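Glycosylation Associate Protein 3 (Streptococcus agalactiae serotype V, PDB 6OYC) probably helps to glycosylate and export bacterial surface adhesins through the accessory Sec system, as one component of the Gap123 complex. Local coordinates at residues C[43-48]-C[118-123]; C[166-171]-C[191-196]; C[250-255]-C[290-295]. One frame throughout, in Å; residues are numbered along the deposited sequence.

In the fold
The three contacts sample two kinds of beta architecture in one chain. Contact 1 joins neighbouring antiparallel strands within the region assigned to the accessory Sec family of this protein, and a bound glycerol, probably from the crystallisation liquor, hydrogen-bonds to its Thr118. Contacts 2 and 3 belong to the five-stranded parallel sheet of the later part of the chain, where each pairs an outermost strand with its inner neighbour. Their centres lie about 17 Å apart, and their nearest atoms about 6 Å apart, without touching. Contact 1 stands across the centre of the chain from both, its centre about 32 Å from that of contact 2 and about 36 Å from that of contact 3.

Contact 1. Residues C[43-48]-C[118-123]; sequences LYTWSS and TYTISL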
loop_
_atom_site.group_PDB
_atom_site.type_symbol
_atom_site.label_atom_id
_atom_site.label_comp_id
_atom_site.label_asym_id
_atom_site.label_seq_id
_atom_site.Cartn_x
_atom_site.Cartn_y
_atom_site.Cartn_z
ATOM N N LEU C 43 17.734 5.959 12.764
ATOM C CA LEU C 43 16.579 6.830 12.558
ATOM C C LEU C 43 15.285 6.171 12.990
ATOM O O LEU C 43 14.345 6.867 13.392
ATOM C CB LEU C 43 16.448 7.229 11.089
ATOM C CG LEU C 43 17.618 7.961 10.444
ATOM C CD1 LEU C 43 17.580 7.748 8.941
ATOM C CD2 LEU C 43 17.588 9.456 10.789
ATOM N N TYR C 44 15.218 4.843 12.894
ATOM C CA TYR C 44 13.990 4.133 13.194
ATOM C C TYR C 44 14.287 2.644 13.262
ATOM O O TYR C 44 15.100 2.135 12.484
ATOM C CB TYR C 44 12.908 4.423 12.137
ATOM C CG TYR C 44 11.578 3.910 12.592
ATOM C CD1 TYR C 44 10.855 4.582 13.570
ATOM C CD2 TYR C 44 11.069 2.711 12.101
ATOM C CE1 TYR C 44 9.651 4.090 14.029
ATOM C CE2 TYR C 44 9.851 2.217 12.542
ATOM C CZ TYR C 44 9.143 2.915 13.506
ATOM O OH TYR C 44 7.946 2.427 13.971
ATOM N N THR C 45 13.612 1.951 14.175
ATOM C CA THR C 45 13.772 0.509 14.329
ATOM C C THR C 45 12.408 -0.162 14.411
ATOM O O THR C 45 11.570 0.218 15.236
ATOM C CB THR C 45 14.608 0.164 15.572
ATOM O OG1 THR C 45 15.957 0.589 15.363
ATOM C CG2 THR C 45 14.625 -1.354 15.812
ATOM N N TRP C 46 12.203 -1.158 13.553
ATOM C CA TRP C 46 11.069 -2.068 13.576
ATOM C C TRP C 46 11.434 -3.343 14.334
ATOM O O TRP C 46 12.595 -3.759 14.359
ATOM C CB TRP C 46 10.652 -2.444 12.155
ATOM C CG TRP C 46 10.208 -1.318 11.285
ATOM C CD1 TRP C 46 8.927 -0.891 11.098
ATOM C CD2 TRP C 46 11.033 -0.500 10.440
ATOM N NE1 TRP C 46 8.900 0.153 10.204
ATOM C CE2 TRP C 46 10.177 0.408 9.776
ATOM C CE3 TRP C 46 12.407 -0.439 10.189
ATOM C CZ2 TRP C 46 10.652 1.370 8.878
ATOM C CZ3 TRP C 46 12.877 0.510 9.288
ATOM C CH2 TRP C 46 12.003 1.403 8.647
ATOM N N SER C 47 10.429 -3.999 14.913
ATOM C CA SER C 47 10.722 -5.156 15.751
ATOM C C SER C 47 9.726 -6.289 15.514
ATOM O O SER C 47 8.540 -6.058 15.259
ATOM C CB SER C 47 10.729 -4.773 17.245
ATOM O OG SER C 47 10.985 -5.934 18.017
ATOM N N SER C 48 10.224 -7.523 15.633
ATOM C CA SER C 48 9.422 -8.731 15.469
ATOM C C SER C 48 8.738 -9.184 16.758
ATOM O O SER C 48 7.975 -10.159 16.726
ATOM C CB SER C 48 10.286 -9.881 14.904
ATOM O OG SER C 48 10.944 -10.654 15.898
ATOM N N THR C 118 14.293 -13.459 17.861
ATOM C CA THR C 118 13.615 -12.288 17.318
ATOM C C THR C 118 14.549 -11.555 16.359
ATOM O O THR C 118 15.723 -11.908 16.206
ATOM C CB THR C 118 13.160 -11.324 18.427
ATOM O OG1 THR C 118 14.311 -10.755 19.059
ATOM C CG2 THR C 118 12.316 -12.051 19.458
ATOM N N TYR C 119 14.031 -10.507 15.721
ATOM C CA TYR C 119 14.891 -9.683 14.881
ATOM C C TYR C 119 14.349 -8.259 14.830
ATOM O O TYR C 119 13.188 -7.996 15.141
ATOM C CB TYR C 119 15.053 -10.282 13.463
ATOM C CG TYR C 119 13.811 -10.255 12.582
ATOM C CD1 TYR C 119 12.744 -11.133 12.801
ATOM C CD2 TYR C 119 13.698 -9.343 11.529
ATOM C CE1 TYR C 119 11.609 -11.100 11.998
ATOM C CE2 TYR C 119 12.560 -9.305 10.712
ATOM C CZ TYR C 119 11.524 -10.186 10.952
ATOM O OH TYR C 119 10.407 -10.153 10.151
ATOM N N THR C 120 15.220 -7.335 14.468
ATOM C CA THR C 120 14.850 -5.944 14.280
ATOM C C THR C 120 15.362 -5.492 12.926
ATOM O O THR C 120 16.301 -6.063 12.378
ATOM C CB THR C 120 15.452 -5.026 15.353
ATOM O OG1 THR C 120 16.874 -5.045 15.216
ATOM C CG2 THR C 120 15.052 -5.465 16.779
ATOM N N ILE C 121 14.764 -4.432 12.398
ATOM C CA ILE C 121 15.272 -3.789 11.192
ATOM C C ILE C 121 15.392 -2.307 11.487
ATOM O O ILE C 121 14.452 -1.706 12.012
ATOM C CB ILE C 121 14.366 -4.041 9.972
ATOM C CG1 ILE C 121 14.248 -5.546 9.702
ATOM C CG2 ILE C 121 14.921 -3.335 8.780
ATOM C CD1 ILE C 121 13.207 -5.924 8.639
ATOM N N SER C 122 16.548 -1.724 11.169
ATOM C CA SER C 122 16.842 -0.335 11.490
ATOM C C SER C 122 17.221 0.435 10.237
ATOM O O SER C 122 18.052 -0.020 9.444
ATOM C CB SER C 122 17.974 -0.230 12.512
ATOM O OG SER C 122 17.543 -0.672 13.774
ATOM N N LEU C 123 16.596 1.594 10.062
ATOM C CA LEU C 123 17.026 2.576 9.080
ATOM C C LEU C 123 18.182 3.365 9.674
ATOM O O LEU C 123 18.069 3.899 10.784
ATOM C CB LEU C 123 15.870 3.513 8.747
ATOM C CG LEU C 123 15.673 4.132 7.373
ATOM C CD1 LEU C 123 15.487 3.034 6.331
ATOM C CD2 LEU C 123 14.443 5.067 7.413
#
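Trp46 reaches across to Ile121 and Leu123 and illustrates how one large side chain can follow a strand pairing with the edge of its ring. Its CB stands 3.9 Å from Ile121 O. CG is anti to the carbonyl carbon (chi1 -61°), and from there the benzo side of the indole carries the contact: CE3 presents its edge to Ile121 O at 3.0 Å, close to the ring plane, while CZ3, one atom further round the rim, comes within 4.3 Å of Leu123 CB. On the pyrrole side NE1 turns away to hydrogen-bond Tyr8 O. Tyr44, two residues earlier in the strand, covers one face of the indole, its CD2 lying 3.3 Å above the plane over the centre.

Ile121 O also accepts the backbone N-H of Trp46, at 2.8 Å between Trp46 N and Ile121 O, and the CA-H of Thr45 adds a further contact to the same oxygen. This belongs to a regular antiparallel pairing in which Trp46 with Ile121 and Tyr44 with Leu123 are hydrogen-bonded pairs. Their side chains share a face, from which Trp46, Ile121 and Leu123 pack on strands 69-78 and 130-140 of a second sheet, a beta-sandwich arrangement consistent with the galactose-binding-like clan of the family.

The other face is more polar. In the non-hydrogen-bonded pair Thr45 and Ser122, the two hydroxyls meet at 2.6 Å between Thr45 OG1 and Ser122 OG, and the amide of Asn42 bridges them, its ND2 bonded to the threonine and its OD1 to the serine. At the far end Ser48 OG, lying between backbone N and carbonyl carbon (chi1 88°), receives Tyr119 N at 3.1 Å. Ser48 CB meanwhile rests 3.4 Å from CE1 of the Tyr119 ring, whose hydroxyl hydrogen-bonds to Pro62 O.

Contact 2. Residues C[166-171]-C[191-196]; sequences LLLVEK and ELVSNP
Ser194 OG donates to Val169 O over 2.6 Å, the shortest polar bond of this pairing. The hydroxyl is anti to the backbone N (chi1 -163°) and approaches with a C=O...O angle of 145°, tilted well out of the carbonyl plane. It also sits 3.5 Å from Lys171 CA, at the first turn of helix 171-174, for which Glu170 is the N-cap residue; the Glu170 carboxylate itself bonds to the backbone N of Gly233.

Before this point the two chains pair as parallel strands, the first and last strands of a beta-alpha-beta unit. Backbone bonds run from Leu167 N to Glu191 O (2.8 Å), from Val193 N to Leu167 O (3.1 Å) and from Val169 N to Val193 O (2.8 Å).

Apolar side chains line both faces of the pairing. On one, Leu167 and Leu192 lie side by side and point the same way, with CD2 of Leu167 3.5 Å from CD2 of Leu192; CG2 of Val169 reaches the CB of Leu192 nearby. On the other, CD1 of Leu168 meets CG2 of Val193 at 3.8 Å, and CD1 of Leu166 packs against the aliphatic CB of Glu191, whose carboxylate turns off to Thr156 N.

Parallel bonding continued by one more step would bring the N-H of Asn195 to Val169 O. Here a serine hydroxyl takes that acceptor instead, which implies that the buried carbonyl stays satisfied even as one chain turns into a helix and the other leaves the sheet.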
loop_
_atom_site.group_PDB
_atom_site.type_symbol
_atom_site.label_atom_id
_atom_site.label_comp_id
_atom_site.label_asym_id
_atom_site.label_seq_id
_atom_site.Cartn_x
_atom_site.Cartn_y
_atom_site.Cartn_z
ATOM N N LEU C 166 -13.814 -2.694 -15.749
ATOM C CA LEU C 166 -12.510 -2.215 -15.310
ATOM C C LEU C 166 -12.276 -2.713 -13.889
ATOM O O LEU C 166 -12.993 -2.320 -12.966
ATOM C CB LEU C 166 -12.470 -0.692 -15.362
ATOM C CG LEU C 166 -11.287 -0.050 -16.065
ATOM C CD1 LEU C 166 -11.114 -0.662 -17.456
ATOM C CD2 LEU C 166 -11.503 1.446 -16.151
ATOM N N LEU C 167 -11.291 -3.582 -13.711
ATOM C CA LEU C 167 -10.942 -4.094 -12.388
ATOM C C LEU C 167 -9.768 -3.289 -11.839
ATOM O O LEU C 167 -8.643 -3.389 -12.343
ATOM C CB LEU C 167 -10.597 -5.580 -12.422
ATOM C CG LEU C 167 -10.261 -6.070 -11.013
ATOM C CD1 LEU C 167 -11.480 -5.898 -10.124
ATOM C CD2 LEU C 167 -9.808 -7.515 -11.013
ATOM N N LEU C 168 -10.035 -2.510 -10.799
ATOM C CA LEU C 168 -9.008 -1.710 -10.140
ATOM C C LEU C 168 -8.198 -2.635 -9.237
ATOM O O LEU C 168 -8.725 -3.171 -8.257
ATOM C CB LEU C 168 -9.655 -0.573 -9.353
ATOM C CG LEU C 168 -9.811 0.822 -9.980
ATOM C CD1 LEU C 168 -10.257 0.746 -11.424
ATOM C CD2 LEU C 168 -10.773 1.699 -9.172
ATOM N N VAL C 169 -6.929 -2.843 -9.568
ATOM C CA VAL C 169 -6.076 -3.795 -8.868
ATOM C C VAL C 169 -5.212 -3.014 -7.880
ATOM O O VAL C 169 -4.527 -2.058 -8.268
ATOM C CB VAL C 169 -5.213 -4.599 -9.858
ATOM C CG1 VAL C 169 -4.253 -5.508 -9.120
ATOM C CG2 VAL C 169 -6.097 -5.398 -10.819
ATOM N N GLU C 170 -5.265 -3.397 -6.598
ATOM C CA GLU C 170 -4.438 -2.753 -5.586
ATOM C C GLU C 170 -2.977 -2.822 -6.009
ATOM O O GLU C 170 -2.520 -3.838 -6.543
ATOM C CB GLU C 170 -4.622 -3.420 -4.213
ATOM C CG GLU C 170 -6.045 -3.429 -3.648
ATOM C CD GLU C 170 -6.609 -2.030 -3.387
ATOM O OE1 GLU C 170 -7.836 -1.850 -3.526
ATOM O OE2 GLU C 170 -5.834 -1.105 -3.042
ATOM N N LYS C 171 -2.259 -1.717 -5.794
ATOM C CA LYS C 171 -0.893 -1.595 -6.290
ATOM C C LYS C 171 -0.027 -2.744 -5.800
ATOM O O LYS C 171 0.721 -3.350 -6.575
ATOM C CB LYS C 171 -0.297 -0.250 -5.865
ATOM C CG LYS C 171 1.114 0.013 -6.390
ATOM C CD LYS C 171 2.103 0.050 -5.237
ATOM C CE LYS C 171 3.539 0.232 -5.722
ATOM N NZ LYS C 171 4.528 -0.082 -4.642
ATOM N N GLU C 191 -10.749 -5.761 -17.767
ATOM C CA GLU C 191 -9.462 -5.115 -18.002
ATOM C C GLU C 191 -8.869 -4.700 -16.656
ATOM O O GLU C 191 -9.509 -3.969 -15.890
ATOM C CB GLU C 191 -9.619 -3.887 -18.904
ATOM C CG GLU C 191 -9.949 -4.186 -20.356
ATOM C CD GLU C 191 -8.733 -4.648 -21.132
ATOM O OE1 GLU C 191 -7.766 -3.854 -21.244
ATOM O OE2 GLU C 191 -8.743 -5.811 -21.610
ATOM N N LEU C 192 -7.651 -5.158 -16.374
ATOM C CA LEU C 192 -6.971 -4.830 -15.129
ATOM C C LEU C 192 -6.170 -3.545 -15.267
ATOM O O LEU C 192 -5.411 -3.377 -16.227
ATOM C CB LEU C 192 -6.043 -5.961 -14.697
ATOM C CG LEU C 192 -6.625 -7.363 -14.772
ATOM C CD1 LEU C 192 -5.594 -8.373 -14.295
ATOM C CD2 LEU C 192 -7.864 -7.437 -13.938
ATOM N N VAL C 193 -6.311 -2.656 -14.286
ATOM C CA VAL C 193 -5.481 -1.466 -14.216
ATOM C C VAL C 193 -4.980 -1.310 -12.789
ATOM O O VAL C 193 -5.523 -1.888 -11.844
ATOM C CB VAL C 193 -6.223 -0.194 -14.686
ATOM C CG1 VAL C 193 -6.436 -0.243 -16.208
ATOM C CG2 VAL C 193 -7.557 -0.043 -13.967
ATOM N N SER C 194 -3.906 -0.540 -12.650
ATOM C CA SER C 194 -3.329 -0.270 -11.344
ATOM C C SER C 194 -2.478 0.986 -11.450
ATOM O O SER C 194 -2.298 1.548 -12.532
ATOM C CB SER C 194 -2.506 -1.457 -10.836
ATOM O OG SER C 194 -2.288 -1.360 -9.440
ATOM N N ASN C 195 -1.979 1.429 -10.304
ATOM C CA ASN C 195 -1.025 2.530 -10.271
ATOM C C ASN C 195 0.329 2.038 -10.774
ATOM O O ASN C 195 0.834 1.019 -10.288
ATOM C CB ASN C 195 -0.901 3.080 -8.851
ATOM C CG ASN C 195 -0.204 4.418 -8.803
ATOM O OD1 ASN C 195 0.757 4.661 -9.533
ATOM N ND2 ASN C 195 -0.687 5.302 -7.938
ATOM N N PRO C 196 0.942 2.716 -11.745
ATOM C CA PRO C 196 2.220 2.241 -12.283
ATOM C C PRO C 196 3.454 2.770 -11.568
ATOM O O PRO C 196 4.550 2.246 -11.816
ATOM C CB PRO C 196 2.173 2.748 -13.733
ATOM C CG PRO C 196 1.417 4.026 -13.630
ATOM C CD PRO C 196 0.404 3.850 -12.516
#

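Contact 3. Residues C[250-255]-C[290-295]; sequences YINDCF and KHYGLV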
loop_
_atom_site.group_PDB
_atom_site.type_symbol
_atom_site.label_atom_id
_atom_site.label_comp_id
_atom_site.label_asym_id
_atom_site.label_seq_id
_atom_site.Cartn_x
_atom_site.Cartn_y
_atom_site.Cartn_z
ATOM N N TYR C 250 -18.691 -0.881 -8.574
ATOM C CA TYR C 250 -18.948 -2.053 -7.740
ATOM C C TYR C 250 -17.835 -2.143 -6.704
ATOM O O TYR C 250 -16.663 -2.323 -7.057
ATOM C CB TYR C 250 -19.050 -3.318 -8.592
ATOM C CG TYR C 250 -20.256 -3.263 -9.515
ATOM C CD1 TYR C 250 -20.169 -2.657 -10.766
ATOM C CD2 TYR C 250 -21.488 -3.779 -9.118
ATOM C CE1 TYR C 250 -21.264 -2.588 -11.601
ATOM C CE2 TYR C 250 -22.589 -3.706 -9.944
ATOM C CZ TYR C 250 -22.468 -3.112 -11.182
ATOM O OH TYR C 250 -23.553 -3.047 -12.010
ATOM N N ILE C 251 -18.203 -1.979 -5.431
ATOM C CA ILE C 251 -17.269 -2.033 -4.313
ATOM C C ILE C 251 -17.767 -3.052 -3.298
ATOM O O ILE C 251 -18.972 -3.285 -3.169
ATOM C CB ILE C 251 -17.096 -0.654 -3.639
ATOM C CG1 ILE C 251 -18.406 -0.209 -2.975
ATOM C CG2 ILE C 251 -16.596 0.366 -4.637
ATOM C CD1 ILE C 251 -18.236 0.950 -2.046
ATOM N N ASN C 252 -16.829 -3.660 -2.567
ATOM C CA ASN C 252 -17.172 -4.631 -1.535
ATOM C C ASN C 252 -17.083 -4.069 -0.114
ATOM O O ASN C 252 -17.063 -4.849 0.845
ATOM C CB ASN C 252 -16.294 -5.881 -1.666
ATOM C CG ASN C 252 -14.831 -5.599 -1.407
ATOM O OD1 ASN C 252 -14.445 -4.469 -1.104
ATOM N ND2 ASN C 252 -14.000 -6.635 -1.516
ATOM N N ASP C 253 -16.997 -2.741 0.041
ATOM C CA ASP C 253 -17.100 -2.083 1.341
ATOM C C ASP C 253 -15.918 -2.398 2.269
ATOM O O ASP C 253 -16.052 -2.349 3.491
ATOM C CB ASP C 253 -18.425 -2.430 2.036
ATOM C CG ASP C 253 -19.655 -2.019 1.213
ATOM O OD1 ASP C 253 -19.654 -0.917 0.630
ATOM O OD2 ASP C 253 -20.625 -2.798 1.149
ATOM N N CYS C 254 -14.756 -2.726 1.723
ATOM C CA CYS C 254 -13.546 -2.869 2.522
ATOM C C CYS C 254 -12.797 -1.542 2.507
ATOM O O CYS C 254 -12.319 -1.103 1.450
ATOM C CB CYS C 254 -12.663 -3.994 1.986
ATOM S SG CYS C 254 -13.388 -5.613 2.232
ATOM N N PHE C 255 -12.694 -0.911 3.675
ATOM C CA PHE C 255 -12.208 0.452 3.780
ATOM C C PHE C 255 -11.285 0.610 4.982
ATOM O O PHE C 255 -11.444 -0.060 6.005
ATOM C CB PHE C 255 -13.377 1.436 3.910
ATOM C CG PHE C 255 -14.130 1.675 2.624
ATOM C CD1 PHE C 255 -13.486 2.213 1.510
ATOM C CD2 PHE C 255 -15.489 1.392 2.539
ATOM C CE1 PHE C 255 -14.179 2.458 0.342
ATOM C CE2 PHE C 255 -16.194 1.620 1.371
ATOM C CZ PHE C 255 -15.543 2.155 0.265
ATOM N N LYS C 290 -22.793 0.513 -6.443
ATOM C CA LYS C 290 -23.369 -0.737 -5.977
ATOM C C LYS C 290 -22.396 -1.439 -5.030
ATOM O O LYS C 290 -21.174 -1.309 -5.154
ATOM C CB LYS C 290 -23.691 -1.650 -7.166
ATOM C CG LYS C 290 -24.678 -1.045 -8.180
ATOM C CD LYS C 290 -25.963 -0.554 -7.511
ATOM C CE LYS C 290 -26.804 0.322 -8.456
ATOM N NZ LYS C 290 -27.549 1.399 -7.715
ATOM N N HIS C 291 -22.944 -2.209 -4.097
ATOM C CA HIS C 291 -22.170 -2.869 -3.051
ATOM C C HIS C 291 -22.343 -4.377 -3.139
ATOM O O HIS C 291 -23.470 -4.871 -3.190
ATOM C CB HIS C 291 -22.613 -2.380 -1.675
ATOM C CG HIS C 291 -22.699 -0.893 -1.573
ATOM N ND1 HIS C 291 -21.774 -0.141 -0.877
ATOM C CD2 HIS C 291 -23.593 -0.016 -2.087
ATOM C CE1 HIS C 291 -22.103 1.136 -0.959
ATOM N NE2 HIS C 291 -23.198 1.238 -1.694
ATOM N N TYR C 292 -21.239 -5.108 -3.132
ATOM C CA TYR C 292 -21.291 -6.562 -3.159
ATOM C C TYR C 292 -20.429 -7.126 -2.034
ATOM O O TYR C 292 -19.631 -6.415 -1.419
ATOM C CB TYR C 292 -20.825 -7.102 -4.516
ATOM C CG TYR C 292 -19.342 -6.947 -4.767
ATOM C CD1 TYR C 292 -18.801 -5.720 -5.173
ATOM C CD2 TYR C 292 -18.475 -8.026 -4.592
ATOM C CE1 TYR C 292 -17.436 -5.588 -5.406
ATOM C CE2 TYR C 292 -17.133 -7.903 -4.811
ATOM C CZ TYR C 292 -16.606 -6.687 -5.214
ATOM O OH TYR C 292 -15.241 -6.586 -5.428
ATOM N N GLY C 293 -20.591 -8.416 -1.763
ATOM C CA GLY C 293 -19.695 -9.129 -0.867
ATOM C C GLY C 293 -20.257 -9.305 0.529
ATOM O O GLY C 293 -21.409 -8.994 0.825
ATOM N N LEU C 294 -19.382 -9.774 1.417
ATOM C CA LEU C 294 -19.786 -10.198 2.754
ATOM C C LEU C 294 -20.009 -9.044 3.725
ATOM O O LEU C 294 -20.821 -9.186 4.648
ATOM C CB LEU C 294 -18.726 -11.134 3.331
ATOM C CG LEU C 294 -18.549 -12.348 2.434
ATOM C CD1 LEU C 294 -17.285 -13.088 2.766
ATOM C CD2 LEU C 294 -19.770 -13.253 2.568
ATOM N N VAL C 295 -19.296 -7.923 3.554
ATOM C CA VAL C 295 -19.257 -6.890 4.589
ATOM C C VAL C 295 -20.653 -6.353 4.867
ATOM O O VAL C 295 -21.040 -6.163 6.025
ATOM C CB VAL C 295 -18.278 -5.763 4.192
ATOM C CG1 VAL C 295 -18.385 -4.594 5.148
ATOM C CG2 VAL C 295 -16.854 -6.271 4.192
HETATM O O HOH W 1 -17.621 -7.383 1.205
#
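A beta-alpha-beta crossover brings strands 248-251 and 289-291 side by side at one edge of the parallel sheet, and this contact holds their C-terminal ends and the loops beyond. The strand order of the sheet resembles the central part of an alpha/beta-hydrolase core. The bonds are those of parallel strands: Ile251 N to Lys290 O (3.1 Å), then Tyr292 N to Ile251 O (2.9 Å).

At the last bridge a side-chain bond joins in: His291, paired there with Ile251, donates from ND1 to Asp253 OD1 across 2.7 Å in a nearly straight bond (171°). The oxygen lies in the plane of the imidazole and uses its syn lone pair, on the side of OD2. Asp253 has a left-handed backbone conformation, and its CB packs on CG1 of Val295 at 3.8 Å.

Asn252 offers its CB to a face of the Tyr292 ring, a CH-pi contact with CB 3.8 Å from the ring centroid and 18° off the normal, displaced toward the rim. Both polar ends look elsewhere: the tyrosine hydroxyl bonds to Ala228 O, and the amide nitrogen of Asn252 to Tyr229 O. On the same side of the sheet as Tyr292, the Tyr250 ring crosses the Lys290 side chain obliquely, its CE2 3.6 Å from CB of Lys290, while the lysine amine turns back to Pro287 O.

One water completes the joint between the two loops, donating to Asn252 O at 2.6 Å and accepting the N-H of Val295, whose N is 2.9 Å from the water oxygen.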